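Local structure of acyl-CoA thioesterase (Alicyclobacillus acidocaldarius subsp. acidocaldarius, 3RQB) at residues Ala166-Met172 against Thr191-Arg195; Thr208-Tyr214 against Ala259-Val265; Leu230-Arg235 against Gln246-Trp251. The protein is of unknown function but has a double hotdog fold and probably hydrolyses acyl-CoA thioesters. One frame throughout, in Å; residues are numbered along the deposited sequence.

Contact 1 of 3, residues Ala166-Met172 against Thr191-Arg195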
loop_
_atom_site.group_PDB
_atom_site.type_symbol
_atom_site.label_atom_id
_atom_site.label_comp_id
_atom_site.label_asym_id
_atom_site.label_seq_id
_atom_site.Cartn_x
_atom_site.Cartn_y
_atom_site.Cartn_z
ATOM N N ALA B 166 -2.459 12.219 -16.153
ATOM C CA ALA B 166 -3.220 11.142 -15.514
ATOM C C ALA B 166 -3.993 11.544 -14.253
ATOM O O ALA B 166 -4.532 10.689 -13.566
ATOM C CB ALA B 166 -2.312 9.955 -15.230
ATOM N N THR B 167 -3.994 12.827 -13.917
ATOM C CA THR B 167 -4.557 13.283 -12.643
ATOM C C THR B 167 -6.060 13.578 -12.693
ATOM O O THR B 167 -6.526 14.345 -13.533
ATOM C CB THR B 167 -3.808 14.536 -12.114
ATOM O OG1 THR B 167 -2.464 14.185 -11.738
ATOM C CG2 THR B 167 -4.538 15.133 -10.924
ATOM N N THR B 168 -6.804 12.975 -11.773
ATOM C CA THR B 168 -8.250 13.173 -11.687
ATOM C C THR B 168 -8.664 13.873 -10.395
ATOM O O THR B 168 -8.132 13.578 -9.319
ATOM C CB THR B 168 -9.008 11.824 -11.750
ATOM O OG1 THR B 168 -8.933 11.295 -13.078
ATOM C CG2 THR B 168 -10.478 11.999 -11.370
ATOM N N TYR B 169 -9.603 14.812 -10.513
ATOM C CA TYR B 169 -10.314 15.363 -9.353
ATOM C C TYR B 169 -11.797 15.037 -9.486
ATOM O O TYR B 169 -12.366 15.175 -10.568
ATOM C CB TYR B 169 -10.183 16.884 -9.264
ATOM C CG TYR B 169 -8.774 17.440 -9.179
ATOM C CD1 TYR B 169 -7.691 16.639 -8.831
ATOM C CD2 TYR B 169 -8.535 18.788 -9.446
ATOM C CE1 TYR B 169 -6.400 17.175 -8.758
ATOM C CE2 TYR B 169 -7.262 19.330 -9.376
ATOM C CZ TYR B 169 -6.193 18.527 -9.035
ATOM O OH TYR B 169 -4.926 19.084 -8.971
ATOM N N GLN B 170 -12.429 14.609 -8.398
ATOM C CA GLN B 170 -13.873 14.426 -8.422
ATOM C C GLN B 170 -14.551 14.622 -7.071
ATOM O O GLN B 170 -13.992 14.315 -6.013
ATOM C CB GLN B 170 -14.225 13.047 -8.979
ATOM C CG GLN B 170 -13.861 11.891 -8.064
ATOM C CD GLN B 170 -13.768 10.569 -8.820
ATOM O OE1 GLN B 170 -13.451 10.546 -10.015
ATOM N NE2 GLN B 170 -14.042 9.461 -8.122
ATOM N N TRP B 171 -15.769 15.141 -7.122
ATOM C CA TRP B 171 -16.639 15.102 -5.969
ATOM C C TRP B 171 -17.352 13.774 -6.040
ATOM O O TRP B 171 -17.802 13.352 -7.109
ATOM C CB TRP B 171 -17.656 16.236 -6.009
ATOM C CG TRP B 171 -17.051 17.589 -5.821
ATOM C CD1 TRP B 171 -16.946 18.582 -6.757
ATOM C CD2 TRP B 171 -16.461 18.102 -4.621
ATOM N NE1 TRP B 171 -16.329 19.680 -6.213
ATOM C CE2 TRP B 171 -16.021 19.415 -4.903
ATOM C CE3 TRP B 171 -16.261 17.579 -3.334
ATOM C CZ2 TRP B 171 -15.391 20.216 -3.943
ATOM C CZ3 TRP B 171 -15.636 18.374 -2.380
ATOM C CH2 TRP B 171 -15.208 19.678 -2.693
HETATM N N MSE B 172 -17.442 13.106 -4.901
HETATM C CA MSE B 172 -18.079 11.804 -4.850
HETATM C C MSE B 172 -18.698 11.551 -3.482
HETATM O O MSE B 172 -18.184 11.998 -2.446
HETATM C CB MSE B 172 -17.050 10.717 -5.151
HETATM C CG MSE B 172 -15.996 10.617 -4.068
HETATM SE SE MSE B 172 -14.298 9.907 -4.658
HETATM C CE MSE B 172 -13.272 10.261 -3.044
ATOM N N THR B 191 -13.429 4.193 -6.590
ATOM C CA THR B 191 -14.425 4.823 -7.459
ATOM C C THR B 191 -13.793 5.652 -8.590
ATOM O O THR B 191 -14.496 6.219 -9.427
ATOM C CB THR B 191 -15.412 5.703 -6.662
ATOM O OG1 THR B 191 -14.721 6.816 -6.090
ATOM C CG2 THR B 191 -16.057 4.904 -5.559
ATOM N N PHE B 192 -12.465 5.705 -8.620
ATOM C CA PHE B 192 -11.761 6.427 -9.677
ATOM C C PHE B 192 -11.684 5.666 -10.990
ATOM O O PHE B 192 -11.335 4.483 -11.029
ATOM C CB PHE B 192 -10.345 6.787 -9.237
ATOM C CG PHE B 192 -10.300 7.739 -8.084
ATOM C CD1 PHE B 192 -10.812 9.019 -8.211
ATOM C CD2 PHE B 192 -9.745 7.360 -6.876
ATOM C CE1 PHE B 192 -10.775 9.905 -7.147
ATOM C CE2 PHE B 192 -9.711 8.236 -5.814
ATOM C CZ PHE B 192 -10.224 9.513 -5.949
ATOM N N VAL B 193 -11.996 6.373 -12.067
ATOM C CA VAL B 193 -11.764 5.862 -13.398
ATOM C C VAL B 193 -10.313 5.413 -13.484
ATOM O O VAL B 193 -9.435 6.064 -12.926
ATOM C CB VAL B 193 -12.027 6.957 -14.421
ATOM C CG1 VAL B 193 -11.214 6.729 -15.683
ATOM C CG2 VAL B 193 -13.514 7.022 -14.720
ATOM N N PRO B 194 -10.058 4.286 -14.173
ATOM C CA PRO B 194 -8.719 3.691 -14.246
ATOM C C PRO B 194 -7.743 4.660 -14.877
ATOM O O PRO B 194 -8.023 5.160 -15.973
ATOM C CB PRO B 194 -8.921 2.502 -15.198
ATOM C CG PRO B 194 -10.361 2.206 -15.133
ATOM C CD PRO B 194 -11.023 3.539 -14.991
ATOM N N ARG B 195 -6.603 4.887 -14.230
ATOM C CA ARG B 195 -5.697 5.944 -14.672
ATOM C C ARG B 195 -5.463 5.869 -16.195
ATOM O O ARG B 195 -5.563 6.875 -16.910
ATOM C CB ARG B 195 -4.371 5.881 -13.904
ATOM C CG ARG B 195 -4.466 6.179 -12.398
ATOM C CD ARG B 195 -5.030 7.564 -12.113
ATOM N NE ARG B 195 -6.490 7.542 -12.027
ATOM C CZ ARG B 195 -7.292 8.553 -12.358
ATOM N NH1 ARG B 195 -6.792 9.687 -12.811
ATOM N NH2 ARG B 195 -8.603 8.427 -12.240
#
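R195 supplies the polar part of this contact. Its NH1 donates to A166 O at 2.6 Å and to T168 OG1 at 2.7 Å. Its NH2 also donates to T168 OG1, at 3.0 Å. Both acceptors lie near the guanidinium plane, so one arginine side chain pins the start of strand 168-174. T168 OG1 is also hydrogen-bonded to G157, and R195 NE to Q246.

The rest is packing round F192. M172 SE lies 4.8 Å from the centroid of the F192 ring, an oblique Met-aromatic contact, and M172 CE is 4.3 Å from F192 CZ. M172 is selenomethionine. The polar amide of Q170 also packs by the ring, with Q170 NE2 3.3 Å from F192 CD1. T168, Q170 and M172 are every second residue of the strand, so all three point CB toward 191-195.

This buried contact packs one face of the hotdog sheet against the link between helices 182-188 and 195-200. F192 also touches A234 and Q246 on the next two strands, 230-240 and 243-251.

Contact 2 of 3, residues Thr208-Tyr214 against Ala259-Val265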
loop_
_atom_site.group_PDB
_atom_site.type_symbol
_atom_site.label_atom_id
_atom_site.label_comp_id
_atom_site.label_asym_id
_atom_site.label_seq_id
_atom_site.Cartn_x
_atom_site.Cartn_y
_atom_site.Cartn_z
ATOM N N THR B 208 -7.307 -4.976 -11.107
ATOM C CA THR B 208 -6.520 -4.632 -9.939
ATOM C C THR B 208 -6.027 -5.890 -9.257
ATOM O O THR B 208 -6.814 -6.775 -8.903
ATOM C CB THR B 208 -7.331 -3.811 -8.922
ATOM O OG1 THR B 208 -7.564 -2.498 -9.441
ATOM C CG2 THR B 208 -6.569 -3.699 -7.610
ATOM N N VAL B 209 -4.715 -5.972 -9.102
ATOM C CA VAL B 209 -4.088 -7.030 -8.331
ATOM C C VAL B 209 -4.138 -6.748 -6.831
ATOM O O VAL B 209 -4.419 -7.642 -6.025
ATOM C CB VAL B 209 -2.631 -7.177 -8.750
ATOM C CG1 VAL B 209 -1.885 -8.115 -7.797
ATOM C CG2 VAL B 209 -2.568 -7.649 -10.188
ATOM N N THR B 210 -3.857 -5.501 -6.464
ATOM C CA THR B 210 -3.764 -5.129 -5.062
ATOM C C THR B 210 -4.142 -3.669 -4.801
ATOM O O THR B 210 -3.926 -2.783 -5.638
ATOM C CB THR B 210 -2.358 -5.409 -4.510
ATOM O OG1 THR B 210 -2.312 -5.078 -3.115
ATOM C CG2 THR B 210 -1.337 -4.596 -5.263
ATOM N N PHE B 211 -4.714 -3.443 -3.623
ATOM C CA PHE B 211 -5.266 -2.159 -3.261
ATOM C C PHE B 211 -4.929 -1.910 -1.791
ATOM O O PHE B 211 -5.197 -2.762 -0.943
ATOM C CB PHE B 211 -6.771 -2.244 -3.511
ATOM C CG PHE B 211 -7.565 -1.066 -3.016
ATOM C CD1 PHE B 211 -7.633 0.112 -3.749
ATOM C CD2 PHE B 211 -8.299 -1.159 -1.839
ATOM C CE1 PHE B 211 -8.391 1.190 -3.298
ATOM C CE2 PHE B 211 -9.056 -0.089 -1.386
ATOM C CZ PHE B 211 -9.104 1.087 -2.118
ATOM N N THR B 212 -4.321 -0.760 -1.491
ATOM C CA THR B 212 -4.022 -0.402 -0.101
ATOM C C THR B 212 -4.686 0.922 0.273
ATOM O O THR B 212 -4.817 1.815 -0.564
ATOM C CB THR B 212 -2.497 -0.315 0.191
ATOM O OG1 THR B 212 -1.917 -1.623 0.143
ATOM C CG2 THR B 212 -2.249 0.243 1.569
ATOM N N VAL B 213 -5.136 1.025 1.523
ATOM C CA VAL B 213 -5.693 2.279 2.041
ATOM C C VAL B 213 -5.317 2.574 3.503
ATOM O O VAL B 213 -5.463 1.736 4.398
ATOM C CB VAL B 213 -7.226 2.327 1.909
ATOM C CG1 VAL B 213 -7.853 1.199 2.703
ATOM C CG2 VAL B 213 -7.757 3.668 2.394
ATOM N N TYR B 214 -4.856 3.792 3.739
ATOM C CA TYR B 214 -4.528 4.222 5.085
ATOM C C TYR B 214 -5.591 5.223 5.513
ATOM O O TYR B 214 -5.886 6.163 4.759
ATOM C CB TYR B 214 -3.162 4.907 5.078
ATOM C CG TYR B 214 -2.008 4.018 4.672
ATOM C CD1 TYR B 214 -2.154 2.635 4.600
ATOM C CD2 TYR B 214 -0.766 4.562 4.386
ATOM C CE1 TYR B 214 -1.093 1.823 4.251
ATOM C CE2 TYR B 214 0.301 3.759 4.032
ATOM C CZ TYR B 214 0.136 2.393 3.966
ATOM O OH TYR B 214 1.206 1.601 3.619
ATOM N N ALA B 259 -8.261 9.911 3.790
ATOM C CA ALA B 259 -7.461 8.713 3.549
ATOM C C ALA B 259 -6.551 8.840 2.344
ATOM O O ALA B 259 -6.701 9.737 1.520
ATOM C CB ALA B 259 -8.350 7.502 3.399
ATOM N N THR B 260 -5.601 7.922 2.257
ATOM C CA THR B 260 -4.705 7.845 1.125
ATOM C C THR B 260 -4.740 6.408 0.618
ATOM O O THR B 260 -4.893 5.471 1.410
ATOM C CB THR B 260 -3.269 8.269 1.514
ATOM O OG1 THR B 260 -2.421 8.233 0.358
ATOM C CG2 THR B 260 -2.704 7.345 2.576
ATOM N N THR B 261 -4.630 6.232 -0.697
ATOM C CA THR B 261 -4.659 4.896 -1.277
ATOM C C THR B 261 -3.689 4.708 -2.398
ATOM O O THR B 261 -3.345 5.645 -3.112
ATOM C CB THR B 261 -6.014 4.557 -1.893
ATOM O OG1 THR B 261 -6.295 5.471 -2.955
ATOM C CG2 THR B 261 -7.084 4.651 -0.858
ATOM N N THR B 262 -3.296 3.455 -2.562
ATOM C CA THR B 262 -2.537 3.022 -3.715
ATOM C C THR B 262 -3.188 1.797 -4.334
ATOM O O THR B 262 -3.912 1.032 -3.677
ATOM C CB THR B 262 -1.088 2.696 -3.349
ATOM O OG1 THR B 262 -1.055 1.539 -2.504
ATOM C CG2 THR B 262 -0.463 3.868 -2.617
ATOM N N GLN B 263 -2.924 1.628 -5.616
ATOM C CA GLN B 263 -3.510 0.547 -6.365
ATOM C C GLN B 263 -2.460 0.075 -7.342
ATOM O O GLN B 263 -1.813 0.893 -7.995
ATOM C CB GLN B 263 -4.715 1.080 -7.132
ATOM C CG GLN B 263 -5.765 0.058 -7.479
ATOM C CD GLN B 263 -7.108 0.704 -7.731
ATOM O OE1 GLN B 263 -7.770 0.414 -8.721
ATOM N NE2 GLN B 263 -7.514 1.593 -6.834
ATOM N N LEU B 264 -2.286 -1.237 -7.444
ATOM C CA LEU B 264 -1.463 -1.803 -8.504
ATOM C C LEU B 264 -2.377 -2.508 -9.491
ATOM O O LEU B 264 -3.169 -3.374 -9.118
ATOM C CB LEU B 264 -0.430 -2.780 -7.955
ATOM C CG LEU B 264 0.518 -3.274 -9.053
ATOM C CD1 LEU B 264 1.183 -2.082 -9.721
ATOM C CD2 LEU B 264 1.573 -4.270 -8.541
ATOM N N VAL B 265 -2.272 -2.139 -10.757
ATOM C CA VAL B 265 -3.243 -2.611 -11.712
ATOM C C VAL B 265 -2.625 -3.207 -12.961
ATOM O O VAL B 265 -1.838 -2.566 -13.662
ATOM C CB VAL B 265 -4.165 -1.484 -12.123
ATOM C CG1 VAL B 265 -5.344 -2.043 -12.890
ATOM C CG2 VAL B 265 -4.624 -0.728 -10.898
#
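Strands 206-215 and 257-267 run antiparallel here; the axes of 210-214 and 259-265 are 4.7 Å apart at closest. T208 pairs with V265 as a non-hydrogen-bonded pair, and T208 OG1 lies 3.7 Å from V265 CG2. A classic beta bulge follows: V209 and T210 both face L264. V209 N donates to L264 O at 3.0 Å, while T210 N reaches L264 O only weakly, at 3.5 Å. The chain turns a corner at V209.

From T210 the ladder is regular. T210 O accepts from L264 N at 2.9 Å, and T210 CG2 packs 3.4 Å from L264 CB. F211 sits opposite Q263 without backbone hydrogen bonds between them; its CZ lies 4.3 Å from T261 CG2. T212 pairs with T262 through T212 N to T262 O at 2.9 Å and T262 N to T212 O at 3.0 Å. V213 CG2 meets T261 CG2 at 3.5 Å. Y214 N then donates to T260 O at 2.9 Å, and T260 N to Y214 O at 3.1 Å.

The backbone bonds set the register, and the side chains divide between two faces. F211, V213 and T261 share one face, where F211 and T261 touch C189. T212 and T262 share the other; T212 bonds T66, and T262 bonds Y214 of the second subunit. The chemistry thus implies one buried ladder serving both the chain's own core and the dimer interface.

Contact 3 of 3, residues Leu230-Arg235 against Gln246-Trp251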
loop_
_atom_site.group_PDB
_atom_site.type_symbol
_atom_site.label_atom_id
_atom_site.label_comp_id
_atom_site.label_asym_id
_atom_site.label_seq_id
_atom_site.Cartn_x
_atom_site.Cartn_y
_atom_site.Cartn_z
ATOM N N LEU B 230 -17.341 14.224 -0.947
ATOM C CA LEU B 230 -15.897 14.264 -0.728
ATOM C C LEU B 230 -15.135 14.518 -2.016
ATOM O O LEU B 230 -15.650 14.303 -3.120
ATOM C CB LEU B 230 -15.414 12.954 -0.124
ATOM C CG LEU B 230 -16.301 12.459 1.007
ATOM C CD1 LEU B 230 -15.857 11.078 1.439
ATOM C CD2 LEU B 230 -16.261 13.450 2.154
ATOM N N LEU B 231 -13.896 14.971 -1.862
ATOM C CA LEU B 231 -13.051 15.217 -3.010
ATOM C C LEU B 231 -11.929 14.208 -3.076
ATOM O O LEU B 231 -11.040 14.201 -2.227
ATOM C CB LEU B 231 -12.447 16.608 -2.940
ATOM C CG LEU B 231 -11.705 16.890 -4.240
ATOM C CD1 LEU B 231 -12.727 17.109 -5.341
ATOM C CD2 LEU B 231 -10.760 18.078 -4.112
ATOM N N GLY B 232 -11.976 13.340 -4.075
ATOM C CA GLY B 232 -10.862 12.447 -4.330
ATOM C C GLY B 232 -9.871 13.030 -5.324
ATOM O O GLY B 232 -10.234 13.812 -6.205
ATOM N N VAL B 233 -8.613 12.635 -5.187
ATOM C CA VAL B 233 -7.583 12.972 -6.154
ATOM C C VAL B 233 -6.792 11.715 -6.464
ATOM O O VAL B 233 -6.086 11.190 -5.603
ATOM C CB VAL B 233 -6.594 14.006 -5.592
ATOM C CG1 VAL B 233 -5.511 14.323 -6.635
ATOM C CG2 VAL B 233 -7.329 15.264 -5.133
ATOM N N ALA B 234 -6.866 11.254 -7.701
ATOM C CA ALA B 234 -6.114 10.078 -8.084
ATOM C C ALA B 234 -5.112 10.473 -9.140
ATOM O O ALA B 234 -5.447 11.157 -10.108
ATOM C CB ALA B 234 -7.042 8.998 -8.604
ATOM N N ARG B 235 -3.873 10.050 -8.940
ATOM C CA ARG B 235 -2.818 10.315 -9.904
ATOM C C ARG B 235 -2.143 8.995 -10.236
ATOM O O ARG B 235 -2.399 7.964 -9.602
ATOM C CB ARG B 235 -1.812 11.361 -9.389
ATOM C CG ARG B 235 -0.775 10.847 -8.394
ATOM C CD ARG B 235 0.146 11.966 -7.877
ATOM N NE ARG B 235 1.084 11.492 -6.850
ATOM C CZ ARG B 235 2.353 11.138 -7.072
ATOM N NH1 ARG B 235 2.865 11.204 -8.300
ATOM N NH2 ARG B 235 3.115 10.717 -6.062
ATOM N N GLN B 246 -1.932 3.479 -9.113
ATOM C CA GLN B 246 -2.766 4.623 -8.838
ATOM C C GLN B 246 -2.432 5.081 -7.446
ATOM O O GLN B 246 -2.396 4.279 -6.520
ATOM C CB GLN B 246 -4.242 4.235 -8.923
ATOM C CG GLN B 246 -5.176 5.415 -9.085
ATOM C CD GLN B 246 -6.602 4.991 -9.363
ATOM O OE1 GLN B 246 -6.970 4.727 -10.508
ATOM N NE2 GLN B 246 -7.419 4.927 -8.314
ATOM N N ILE B 247 -2.155 6.368 -7.308
ATOM C CA ILE B 247 -2.027 6.978 -5.999
ATOM C C ILE B 247 -3.164 7.963 -5.824
ATOM O O ILE B 247 -3.474 8.730 -6.736
ATOM C CB ILE B 247 -0.704 7.718 -5.852
ATOM C CG1 ILE B 247 0.444 6.827 -6.321
ATOM C CG2 ILE B 247 -0.501 8.144 -4.414
ATOM C CD1 ILE B 247 1.805 7.296 -5.855
ATOM N N GLY B 248 -3.794 7.953 -4.659
ATOM C CA GLY B 248 -4.911 8.849 -4.460
ATOM C C GLY B 248 -5.156 9.287 -3.037
ATOM O O GLY B 248 -4.766 8.606 -2.089
ATOM N N GLU B 249 -5.820 10.435 -2.905
ATOM C CA GLU B 249 -6.167 11.017 -1.612
ATOM C C GLU B 249 -7.638 11.385 -1.566
ATOM O O GLU B 249 -8.242 11.680 -2.595
ATOM C CB GLU B 249 -5.362 12.279 -1.384
ATOM C CG GLU B 249 -3.918 12.117 -1.745
ATOM C CD GLU B 249 -3.313 13.397 -2.269
ATOM O OE1 GLU B 249 -3.999 14.448 -2.230
ATOM O OE2 GLU B 249 -2.151 13.340 -2.729
ATOM N N VAL B 250 -8.213 11.377 -0.366
ATOM C CA VAL B 250 -9.606 11.773 -0.196
ATOM C C VAL B 250 -9.741 12.837 0.866
ATOM O O VAL B 250 -9.334 12.640 2.010
ATOM C CB VAL B 250 -10.501 10.594 0.192
ATOM C CG1 VAL B 250 -11.962 11.035 0.180
ATOM C CG2 VAL B 250 -10.297 9.443 -0.773
ATOM N N TRP B 251 -10.333 13.963 0.488
ATOM C CA TRP B 251 -10.421 15.097 1.395
ATOM C C TRP B 251 -11.855 15.413 1.782
ATOM O O TRP B 251 -12.803 15.141 1.026
ATOM C CB TRP B 251 -9.833 16.349 0.747
ATOM C CG TRP B 251 -8.451 16.211 0.185
ATOM C CD1 TRP B 251 -8.099 15.634 -0.999
ATOM C CD2 TRP B 251 -7.237 16.715 0.763
ATOM N NE1 TRP B 251 -6.741 15.729 -1.187
ATOM C CE2 TRP B 251 -6.190 16.389 -0.119
ATOM C CE3 TRP B 251 -6.937 17.397 1.948
ATOM C CZ2 TRP B 251 -4.862 16.723 0.149
ATOM C CZ3 TRP B 251 -5.621 17.722 2.212
ATOM C CH2 TRP B 251 -4.600 17.385 1.317
#
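Rotamers on this hairpin place the larger side chains across its two strands. R235 has chi1 p and then extends, with chi2 and chi3 both t. This brings one guanidinium face over I247, with R235 NH2 3.7 Å from I247 CD1. W251, with chi1 m, places its indole beside V233: V233 CG2 is 4.2 Å from W251 CD1. E249, also m, accepts a weak hydrogen bond from W251 NE1 to its OE1 at 3.2 Å. On the other face L230 CB meets V250 CG1 at 4.0 Å. G232 and G248 add no side chain to that face.

The backbone ladder is antiparallel. L231 pairs with W251, V233 with E249 and R235 with I247. W251 N donates to L231 O at 2.8 Å, and R235 N to I247 O at 2.6 Å.

R235 also makes a long, weak ion pair with E249 of the second subunit. Within the chain's hotdog sheet, strand 168-174 flanks the hairpin beside 230-240, and strand 257-267 flanks it beside 243-251.

From the N terminus, contact 1 comes first. It closes a short loop holding helix 182-188, and ends at the start of helix 195-200. Contact 2 opens next, at 208-214, and closes a longer loop with 259-265. Contact 3, a beta hairpin, is nested wholly inside that loop; none of the contacts cross. All three reach one continuous antiparallel sheet, with strands in the order 206-215, 257-267, 243-251, 230-240, 168-174. Contact 3 is therefore the bridge: it meets contact 1 at M172 N to L230 O and contact 2 at T261 N to G248 O. Contacts 1 and 2 do not touch. Contact 2 also lies next to strand 61-69, joining the two hotdog halves.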